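Local coordinates for protein tRNA (uracil(54)-C(5))-methyltransferase (Pyrococcus abyssi, PDB 2JJQ) that transfers a methyl group from S-adenosyl-L-methionine to carbon 5 of uridine 54 in tRNA, forming 5-methyluridine, at residues 344-352 against 365-373; 381-392 against 417-425. One frame throughout, in Å; residues are numbered along the deposited sequence.

Interaction 1 of 2, residues 344-352 against 365-373; sequences ASDREVSVK and GLHPRLVKR. With SAH (S-adenosyl-L-homocysteine), chain B.
The carboxylate oxygen OD2 of D346 is gripped from several directions: weakly by the backbone N of H367, with 3.3 Å between H367 N and D346 OD2, by a water that donates to it and also bridges to O of G365, and by the hydroxyl of Y298. The other oxygen, OD1, takes a weak bond from the adenine amino group N6 of S-adenosyl-L-homocysteine. The adenine N1 is read more squarely, by D346 N, 3.0 Å from adenine N1, at 167°. With D346 CG lodged between its own backbone N and carbonyl carbon (chi1 61°), the carboxylate stands between the adenine edge and the start of helix 368-377. H367 N-caps that helix: its ND1 accepts from R369 N, 2.9 Å away and in the ring plane, which fixes the turn of the imidazole. R347 CB lies over one face of this ring in a CH-pi contact, offset toward the rim. One helical turn after R369, the extended side chain of R373 brings NH1 to R347 O at 2.6 Å; the oxygen lies at the guanidinium edge, although the donor sits above the carbonyl plane. A second water accepts from NH1 and donates to O of both D346 and V349, tying the loop's carbonyls to the helix. L370 CD1, from the same helix, packs on V351 CG1 (3.8 Å) and V349 CG1. An acidic side chain paired with a main-chain N-H at the adenine edge, in the loop after strand 339-343, belongs to the cofactor site of class I methyltransferases.

Interaction 2 of 2, residues 381-392 against 417-425; sequences VIVYVSCNPETF and HVELVAKLV
Two antiparallel strands near the C-terminus of the catalytic domain, 381-386 and 419-424, pair here and bring C387 and E419, the predicted nucleophile and proton acceptor, to the same end. Six backbone bonds join I382 to L424, Y384 to A422 and S386 to L420; among them L420 N reaches S386 O at 2.6 Å. Just past the last pair, E419 OE1 meets C387 CB at 3.2 Å. E419 CG is anti to the backbone N, and a bend at chi2 (90°) turns the carboxylate back across to strand 381-386, where OE2 lies against V385 CG1. A water links C387 O to V418 N. In the Rossmann-like fold of class I methyltransferases, the last strand runs against its neighbours in this way, and helix 389-398 returns over the sheet face carrying Y384, A422 and L420. From that helix F392 sends CZ onto A422 CB (3.5 Å) and CD2 onto L420 CD1 (3.9 Å), while its CD1 stands over the centre of the Y384 ring, whose hydroxyl bonds D395. On the other face V383 CG1 touches V421 CG1 at 4.0 Å, and K423 runs extended past V381 to a salt bridge with E290.

How the interactions relate
Together the contacts illustrate how one methyltransferase domain divides its labour. Interaction 2 is almost wholly buried: main-chain pairing within the central sheet, with aliphatic and aromatic packing on its faces. Interaction 1 is only partly buried, joining a loop to a helix start through charged side chains, waters and a small apolar patch, with the cofactor's adenine held on the loop side. Helix 368-377 leads along the chain into strand 381-386, making the two contacts consecutive, their centres about 16 Å apart. They also touch directly, L366 CD1 lying 3.8 Å from Y384 CE1. D395, from helix 389-398, also accepts from L366 N, so one carboxylate oxygen serves both contacts.

Interaction 1 of 2, residues 344-352 against 365-373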
loop_
_atom_site.group_PDB
_atom_site.type_symbol
_atom_site.label_atom_id
_atom_site.label_comp_id
_atom_site.label_asym_id
_atom_site.label_seq_id
_atom_site.Cartn_x
_atom_site.Cartn_y
_atom_site.Cartn_z
ATOM N N ALA A 344 18.454 4.728 11.729
ATOM C CA ALA A 344 19.172 5.958 11.357
ATOM C C ALA A 344 18.264 6.780 10.462
ATOM O O ALA A 344 17.373 6.249 9.789
ATOM C CB ALA A 344 20.439 5.643 10.664
ATOM N N SER A 345 18.497 8.088 10.464
ATOM C CA SER A 345 17.810 9.012 9.602
ATOM C C SER A 345 18.568 9.176 8.284
ATOM O O SER A 345 19.811 9.144 8.272
ATOM C CB SER A 345 17.793 10.388 10.298
ATOM O OG SER A 345 17.309 11.391 9.432
ATOM N N ASP A 346 17.835 9.379 7.184
ATOM C CA ASP A 346 18.461 9.719 5.933
ATOM C C ASP A 346 19.350 10.993 6.042
ATOM O O ASP A 346 20.234 11.181 5.267
ATOM C CB ASP A 346 17.422 9.806 4.775
ATOM C CG ASP A 346 16.335 10.882 4.979
ATOM O OD1 ASP A 346 16.290 11.580 6.022
ATOM O OD2 ASP A 346 15.503 11.044 4.049
ATOM N N ARG A 347 19.094 11.851 7.022
ATOM C CA ARG A 347 19.910 13.065 7.187
ATOM C C ARG A 347 21.361 12.694 7.551
ATOM O O ARG A 347 22.291 13.473 7.296
ATOM C CB ARG A 347 19.307 13.971 8.261
ATOM C CG ARG A 347 17.807 14.255 8.111
ATOM C CD ARG A 347 17.232 14.989 9.359
ATOM N NE ARG A 347 18.295 15.769 9.986
ATOM C CZ ARG A 347 18.146 17.003 10.457
ATOM N NH1 ARG A 347 16.960 17.612 10.385
ATOM N NH2 ARG A 347 19.188 17.632 11.007
ATOM N N GLU A 348 21.561 11.512 8.126
ATOM C CA GLU A 348 22.859 11.126 8.697
ATOM C C GLU A 348 23.522 9.869 8.137
ATOM O O GLU A 348 24.740 9.677 8.329
ATOM C CB GLU A 348 22.731 10.942 10.218
ATOM C CG GLU A 348 21.984 9.659 10.641
ATOM C CD GLU A 348 21.325 9.777 12.048
ATOM O OE1 GLU A 348 21.877 10.565 12.875
ATOM O OE2 GLU A 348 20.275 9.099 12.317
ATOM N N VAL A 349 22.756 8.992 7.481
ATOM C CA VAL A 349 23.291 7.688 7.045
ATOM C C VAL A 349 24.467 7.841 6.105
ATOM O O VAL A 349 24.440 8.647 5.181
ATOM C CB VAL A 349 22.205 6.807 6.354
ATOM C CG1 VAL A 349 21.731 7.467 5.074
ATOM C CG2 VAL A 349 22.741 5.389 6.027
ATOM N N SER A 350 25.505 7.048 6.344
ATOM C CA SER A 350 26.637 6.962 5.421
ATOM C C SER A 350 26.358 5.980 4.291
ATOM O O SER A 350 25.828 4.882 4.514
ATOM C CB SER A 350 27.910 6.535 6.169
ATOM O OG SER A 350 28.891 6.147 5.247
ATOM N N VAL A 351 26.752 6.361 3.090
ATOM C CA VAL A 351 26.630 5.503 1.925
ATOM C C VAL A 351 27.992 5.058 1.452
ATOM O O VAL A 351 28.144 4.518 0.377
ATOM C CB VAL A 351 25.847 6.242 0.806
ATOM C CG1 VAL A 351 24.397 6.349 1.216
ATOM C CG2 VAL A 351 26.358 7.651 0.599
ATOM N N LYS A 352 29.016 5.259 2.277
ATOM C CA LYS A 352 30.357 4.839 1.892
ATOM C C LYS A 352 30.477 3.331 1.845
ATOM O O LYS A 352 29.971 2.642 2.742
ATOM C CB LYS A 352 31.360 5.328 2.946
ATOM C CG LYS A 352 31.466 6.853 3.101
ATOM C CD LYS A 352 32.724 7.183 3.940
ATOM C CE LYS A 352 32.807 8.657 4.359
ATOM N NZ LYS A 352 33.080 9.525 3.177
ATOM N N GLY A 365 10.580 12.142 -0.408
ATOM C CA GLY A 365 11.689 11.819 -1.289
ATOM C C GLY A 365 12.991 11.762 -0.520
ATOM O O GLY A 365 12.995 11.767 0.701
ATOM N N LEU A 366 14.112 11.731 -1.226
ATOM C CA LEU A 366 15.415 11.600 -0.594
ATOM C C LEU A 366 15.835 12.907 0.089
ATOM O O LEU A 366 15.789 13.957 -0.536
ATOM C CB LEU A 366 16.469 11.302 -1.665
ATOM C CG LEU A 366 16.243 10.018 -2.499
ATOM C CD1 LEU A 366 17.385 9.934 -3.476
ATOM C CD2 LEU A 366 16.255 8.808 -1.566
ATOM N N HIS A 367 16.250 12.859 1.346
ATOM C CA HIS A 367 16.806 14.072 1.972
ATOM C C HIS A 367 17.949 14.633 1.115
ATOM O O HIS A 367 18.815 13.882 0.664
ATOM C CB HIS A 367 17.391 13.762 3.331
ATOM C CG HIS A 367 17.631 14.986 4.160
ATOM N ND1 HIS A 367 18.648 15.876 3.896
ATOM C CD2 HIS A 367 16.973 15.477 5.237
ATOM C CE1 HIS A 367 18.620 16.854 4.784
ATOM N NE2 HIS A 367 17.597 16.650 5.595
ATOM N N PRO A 368 17.976 15.970 0.901
ATOM C CA PRO A 368 19.101 16.602 0.171
ATOM C C PRO A 368 20.501 16.189 0.621
ATOM O O PRO A 368 21.401 16.028 -0.228
ATOM C CB PRO A 368 18.848 18.105 0.417
ATOM C CG PRO A 368 17.304 18.179 0.398
ATOM C CD PRO A 368 16.911 16.946 1.222
ATOM N N ARG A 369 20.709 16.011 1.917
ATOM C CA ARG A 369 22.010 15.564 2.437
ATOM C C ARG A 369 22.381 14.156 1.957
ATOM O O ARG A 369 23.537 13.849 1.719
ATOM C CB ARG A 369 22.066 15.604 3.970
ATOM C CG ARG A 369 22.240 17.025 4.515
ATOM C CD ARG A 369 22.193 17.127 6.039
ATOM N NE ARG A 369 22.492 18.503 6.442
ATOM C CZ ARG A 369 22.261 19.002 7.656
ATOM N NH1 ARG A 369 21.705 18.236 8.601
ATOM N NH2 ARG A 369 22.582 20.274 7.926
ATOM N N LEU A 370 21.387 13.293 1.853
ATOM C CA LEU A 370 21.619 11.938 1.348
ATOM C C LEU A 370 21.969 12.041 -0.143
ATOM O O LEU A 370 22.872 11.347 -0.613
ATOM C CB LEU A 370 20.343 11.095 1.543
ATOM C CG LEU A 370 20.424 9.703 0.910
ATOM C CD1 LEU A 370 21.656 8.904 1.380
ATOM C CD2 LEU A 370 19.096 8.932 1.246
ATOM N N VAL A 371 21.251 12.879 -0.908
ATOM C CA VAL A 371 21.655 13.060 -2.313
ATOM C C VAL A 371 23.089 13.578 -2.498
ATOM O O VAL A 371 23.849 13.060 -3.335
ATOM C CB VAL A 371 20.579 13.675 -3.307
ATOM C CG1 VAL A 371 19.123 13.841 -2.744
ATOM C CG2 VAL A 371 21.129 14.658 -4.364
ATOM N N LYS A 372 23.476 14.536 -1.661
ATOM C CA LYS A 372 24.888 14.982 -1.663
ATOM C C LYS A 372 25.873 13.844 -1.399
ATOM O O LYS A 372 26.920 13.705 -2.083
ATOM C CB LYS A 372 25.099 16.078 -0.618
ATOM C CG LYS A 372 24.310 17.361 -0.935
ATOM C CD LYS A 372 24.768 18.540 -0.106
ATOM C CE LYS A 372 23.982 19.816 -0.447
ATOM N NZ LYS A 372 24.635 21.018 0.200
ATOM N N ARG A 373 25.542 13.013 -0.404
ATOM C CA ARG A 373 26.410 11.920 -0.006
ATOM C C ARG A 373 26.520 10.890 -1.125
ATOM O O ARG A 373 27.611 10.399 -1.420
ATOM C CB ARG A 373 25.909 11.285 1.277
ATOM C CG ARG A 373 26.197 12.127 2.506
ATOM C CD ARG A 373 25.667 11.442 3.750
ATOM N NE ARG A 373 26.244 12.128 4.888
ATOM C CZ ARG A 373 25.531 12.804 5.775
ATOM N NH1 ARG A 373 24.204 12.836 5.665
ATOM N NH2 ARG A 373 26.146 13.428 6.782
HETATM N N SAH B . 11.384 -0.638 1.718
HETATM C CA SAH B . 10.305 -0.634 2.760
HETATM C CB SAH B . 9.322 0.513 2.531
HETATM C CG SAH B . 9.950 1.877 2.712
HETATM S SD SAH B . 8.616 3.023 3.099
HETATM C C SAH B . 9.535 -1.928 2.638
HETATM O O SAH B . 8.698 -2.303 3.474
HETATM O OXT SAH B . 9.726 -2.625 1.651
HETATM C "C5'" SAH B . 9.624 4.433 3.484
HETATM C "C4'" SAH B . 10.385 4.198 4.801
HETATM O "O4'" SAH B . 11.087 5.393 5.236
HETATM C "C3'" SAH B . 9.498 3.806 5.983
HETATM O "O3'" SAH B . 9.887 2.493 6.434
HETATM C "C2'" SAH B . 9.752 4.912 7.038
HETATM O "O2'" SAH B . 9.795 4.474 8.399
HETATM C "C1'" SAH B . 11.112 5.431 6.675
HETATM N N9 SAH B . 11.394 6.848 6.877
HETATM C C8 SAH B . 10.547 7.898 6.745
HETATM N N7 SAH B . 11.250 9.052 6.898
HETATM C C5 SAH B . 12.542 8.739 7.089
HETATM C C6 SAH B . 13.807 9.471 7.306
HETATM N N6 SAH B . 13.755 10.825 7.345
HETATM N N1 SAH B . 14.950 8.725 7.463
HETATM C C2 SAH B . 14.957 7.374 7.422
HETATM N N3 SAH B . 13.835 6.664 7.244
HETATM C C4 SAH B . 12.644 7.283 7.065
HETATM O O HOH W 1 13.150 11.905 3.409
HETATM O O HOH W 2 22.816 10.763 4.621
#

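Interaction 2 of 2, residues 381-392 against 417-425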
loop_
_atom_site.group_PDB
_atom_site.type_symbol
_atom_site.label_atom_id
_atom_site.label_comp_id
_atom_site.label_asym_id
_atom_site.label_seq_id
_atom_site.Cartn_x
_atom_site.Cartn_y
_atom_site.Cartn_z
ATOM N N VAL A 381 25.857 1.498 -8.330
ATOM C CA VAL A 381 24.464 1.357 -8.711
ATOM C C VAL A 381 23.567 1.934 -7.608
ATOM O O VAL A 381 23.785 1.697 -6.418
ATOM C CB VAL A 381 24.061 -0.111 -8.990
ATOM C CG1 VAL A 381 22.515 -0.185 -9.274
ATOM C CG2 VAL A 381 24.828 -0.663 -10.197
ATOM N N ILE A 382 22.587 2.722 -8.013
ATOM C CA ILE A 382 21.492 3.052 -7.110
ATOM C C ILE A 382 20.218 2.407 -7.627
ATOM O O ILE A 382 19.881 2.538 -8.816
ATOM C CB ILE A 382 21.279 4.601 -6.954
ATOM C CG1 ILE A 382 22.506 5.218 -6.293
ATOM C CG2 ILE A 382 20.018 4.834 -6.143
ATOM C CD1 ILE A 382 22.531 6.795 -6.368
ATOM N N VAL A 383 19.469 1.734 -6.750
ATOM C CA VAL A 383 18.131 1.236 -7.151
ATOM C C VAL A 383 17.090 2.057 -6.390
ATOM O O VAL A 383 17.078 2.045 -5.187
ATOM C CB VAL A 383 17.934 -0.323 -6.839
ATOM C CG1 VAL A 383 16.494 -0.742 -7.181
ATOM C CG2 VAL A 383 18.951 -1.166 -7.597
ATOM N N TYR A 384 16.238 2.786 -7.102
ATOM C CA TYR A 384 15.317 3.715 -6.489
ATOM C C TYR A 384 13.915 3.127 -6.707
ATOM O O TYR A 384 13.514 2.892 -7.847
ATOM C CB TYR A 384 15.471 5.085 -7.155
ATOM C CG TYR A 384 14.757 6.276 -6.484
ATOM C CD1 TYR A 384 15.366 7.545 -6.441
ATOM C CD2 TYR A 384 13.514 6.127 -5.876
ATOM C CE1 TYR A 384 14.722 8.678 -5.865
ATOM C CE2 TYR A 384 12.847 7.260 -5.312
ATOM C CZ TYR A 384 13.484 8.516 -5.289
ATOM O OH TYR A 384 12.818 9.591 -4.718
ATOM N N VAL A 385 13.212 2.826 -5.616
ATOM C CA VAL A 385 11.845 2.320 -5.666
ATOM C C VAL A 385 10.924 3.420 -5.170
ATOM O O VAL A 385 11.213 4.052 -4.154
ATOM C CB VAL A 385 11.743 1.089 -4.724
ATOM C CG1 VAL A 385 10.333 0.557 -4.631
ATOM C CG2 VAL A 385 12.720 0.010 -5.201
ATOM N N SER A 386 9.832 3.669 -5.893
ATOM C CA SER A 386 8.985 4.833 -5.593
ATOM C C SER A 386 7.576 4.596 -6.085
ATOM O O SER A 386 7.402 4.149 -7.221
ATOM C CB SER A 386 9.516 6.077 -6.329
ATOM O OG SER A 386 8.735 7.246 -6.074
ATOM N N CYS A 387 6.571 4.923 -5.287
ATOM C CA CYS A 387 5.203 5.005 -5.873
ATOM C C CYS A 387 4.800 6.492 -6.103
ATOM O O CYS A 387 3.640 6.794 -6.332
ATOM C CB CYS A 387 4.151 4.272 -5.003
ATOM S SG CYS A 387 3.888 5.090 -3.480
ATOM N N ASN A 388 5.786 7.394 -6.096
ATOM C CA ASN A 388 5.534 8.815 -6.377
ATOM C C ASN A 388 6.397 9.238 -7.571
ATOM O O ASN A 388 7.487 9.765 -7.385
ATOM C CB ASN A 388 5.903 9.642 -5.132
ATOM C CG ASN A 388 5.098 9.216 -3.864
ATOM O OD1 ASN A 388 3.879 9.373 -3.819
ATOM N ND2 ASN A 388 5.800 8.682 -2.833
ATOM N N PRO A 389 5.909 9.006 -8.794
ATOM C CA PRO A 389 6.702 9.298 -9.993
ATOM C C PRO A 389 7.280 10.733 -10.050
ATOM O O PRO A 389 8.406 10.926 -10.512
ATOM C CB PRO A 389 5.684 9.093 -11.114
ATOM C CG PRO A 389 4.812 7.938 -10.591
ATOM C CD PRO A 389 4.655 8.289 -9.126
ATOM N N GLU A 390 6.492 11.731 -9.648
ATOM C CA GLU A 390 6.971 13.086 -9.721
ATOM C C GLU A 390 8.130 13.351 -8.772
ATOM O O GLU A 390 9.043 14.097 -9.127
ATOM C CB GLU A 390 5.803 14.075 -9.502
ATOM C CG GLU A 390 4.829 14.034 -10.669
ATOM C CD GLU A 390 3.750 15.113 -10.619
ATOM O OE1 GLU A 390 3.429 15.626 -9.511
ATOM O OE2 GLU A 390 3.206 15.414 -11.712
ATOM N N THR A 391 8.079 12.776 -7.568
ATOM C CA THR A 391 9.197 12.916 -6.613
ATOM C C THR A 391 10.426 12.157 -7.100
ATOM O O THR A 391 11.542 12.670 -7.006
ATOM C CB THR A 391 8.825 12.481 -5.177
ATOM O OG1 THR A 391 8.745 11.056 -5.133
ATOM C CG2 THR A 391 7.486 12.957 -4.879
ATOM N N PHE A 392 10.222 10.950 -7.637
ATOM C CA PHE A 392 11.323 10.221 -8.260
ATOM C C PHE A 392 11.995 11.094 -9.339
ATOM O O PHE A 392 13.222 11.217 -9.402
ATOM C CB PHE A 392 10.815 8.952 -8.924
ATOM C CG PHE A 392 11.830 8.329 -9.818
ATOM C CD1 PHE A 392 12.968 7.711 -9.258
ATOM C CD2 PHE A 392 11.686 8.365 -11.206
ATOM C CE1 PHE A 392 13.931 7.124 -10.114
ATOM C CE2 PHE A 392 12.620 7.817 -12.025
ATOM C CZ PHE A 392 13.746 7.180 -11.496
ATOM N N HIS A 417 -2.358 4.611 -8.878
ATOM C CA HIS A 417 -0.992 4.567 -8.383
ATOM C C HIS A 417 -0.185 3.443 -8.972
ATOM O O HIS A 417 -0.706 2.371 -9.307
ATOM C CB HIS A 417 -0.991 4.421 -6.860
ATOM C CG HIS A 417 -1.850 5.425 -6.174
ATOM N ND1 HIS A 417 -1.693 6.779 -6.360
ATOM C CD2 HIS A 417 -2.912 5.276 -5.351
ATOM C CE1 HIS A 417 -2.598 7.424 -5.647
ATOM N NE2 HIS A 417 -3.338 6.536 -5.014
ATOM N N VAL A 418 1.109 3.683 -9.100
ATOM C CA VAL A 418 1.974 2.637 -9.604
ATOM C C VAL A 418 3.270 2.644 -8.779
ATOM O O VAL A 418 3.557 3.673 -8.139
ATOM C CB VAL A 418 2.222 2.866 -11.111
ATOM C CG1 VAL A 418 3.472 3.739 -11.301
ATOM C CG2 VAL A 418 2.371 1.561 -11.808
ATOM N N GLU A 419 4.002 1.531 -8.765
ATOM C CA GLU A 419 5.311 1.414 -8.117
ATOM C C GLU A 419 6.446 1.361 -9.139
ATOM O O GLU A 419 6.551 0.411 -9.898
ATOM C CB GLU A 419 5.374 0.147 -7.295
ATOM C CG GLU A 419 6.669 -0.012 -6.520
ATOM C CD GLU A 419 6.586 0.598 -5.131
ATOM O OE1 GLU A 419 5.755 1.507 -4.942
ATOM O OE2 GLU A 419 7.305 0.118 -4.223
ATOM N N LEU A 420 7.348 2.316 -9.128
ATOM C CA LEU A 420 8.426 2.317 -10.136
ATOM C C LEU A 420 9.641 1.676 -9.495
ATOM O O LEU A 420 9.847 1.811 -8.278
ATOM C CB LEU A 420 8.821 3.748 -10.447
ATOM C CG LEU A 420 7.979 4.563 -11.373
ATOM C CD1 LEU A 420 8.549 6.011 -11.182
ATOM C CD2 LEU A 420 8.305 4.033 -12.777
ATOM N N VAL A 421 10.497 1.039 -10.309
ATOM C CA VAL A 421 11.755 0.503 -9.786
ATOM C C VAL A 421 12.760 0.928 -10.841
ATOM O O VAL A 421 12.673 0.501 -12.009
ATOM C CB VAL A 421 11.747 -1.057 -9.615
ATOM C CG1 VAL A 421 13.081 -1.536 -9.046
ATOM C CG2 VAL A 421 10.559 -1.532 -8.747
ATOM N N ALA A 422 13.705 1.783 -10.447
ATOM C CA ALA A 422 14.692 2.273 -11.393
ATOM C C ALA A 422 16.118 1.921 -10.974
ATOM O O ALA A 422 16.484 2.073 -9.800
ATOM C CB ALA A 422 14.559 3.784 -11.539
ATOM N N LYS A 423 16.905 1.446 -11.937
ATOM C CA LYS A 423 18.317 1.238 -11.730
ATOM C C LYS A 423 19.075 2.451 -12.331
ATOM O O LYS A 423 18.938 2.740 -13.534
ATOM C CB LYS A 423 18.745 -0.029 -12.456
ATOM C CG LYS A 423 20.221 -0.277 -12.319
ATOM C CD LYS A 423 20.572 -1.520 -13.057
ATOM C CE LYS A 423 22.006 -1.911 -12.745
ATOM N NZ LYS A 423 22.283 -3.323 -13.109
ATOM N N LEU A 424 19.852 3.113 -11.500
ATOM C CA LEU A 424 20.566 4.357 -11.844
ATOM C C LEU A 424 22.056 4.067 -11.816
ATOM O O LEU A 424 22.540 3.414 -10.850
ATOM C CB LEU A 424 20.300 5.434 -10.788
ATOM C CG LEU A 424 18.830 5.657 -10.433
ATOM C CD1 LEU A 424 18.729 6.766 -9.369
ATOM C CD2 LEU A 424 18.056 5.941 -11.725
ATOM N N VAL A 425 22.784 4.523 -12.845
ATOM C CA VAL A 425 24.242 4.325 -12.868
ATOM C C VAL A 425 24.990 5.619 -13.260
ATOM O O VAL A 425 24.411 6.635 -13.739
ATOM C CB VAL A 425 24.661 3.227 -13.850
ATOM C CG1 VAL A 425 26.140 3.033 -13.794
ATOM C CG2 VAL A 425 23.957 1.884 -13.546
ATOM O OXT VAL A 425 26.226 5.653 -13.079
HETATM O O HOH W 3 1.952 6.206 -8.466
#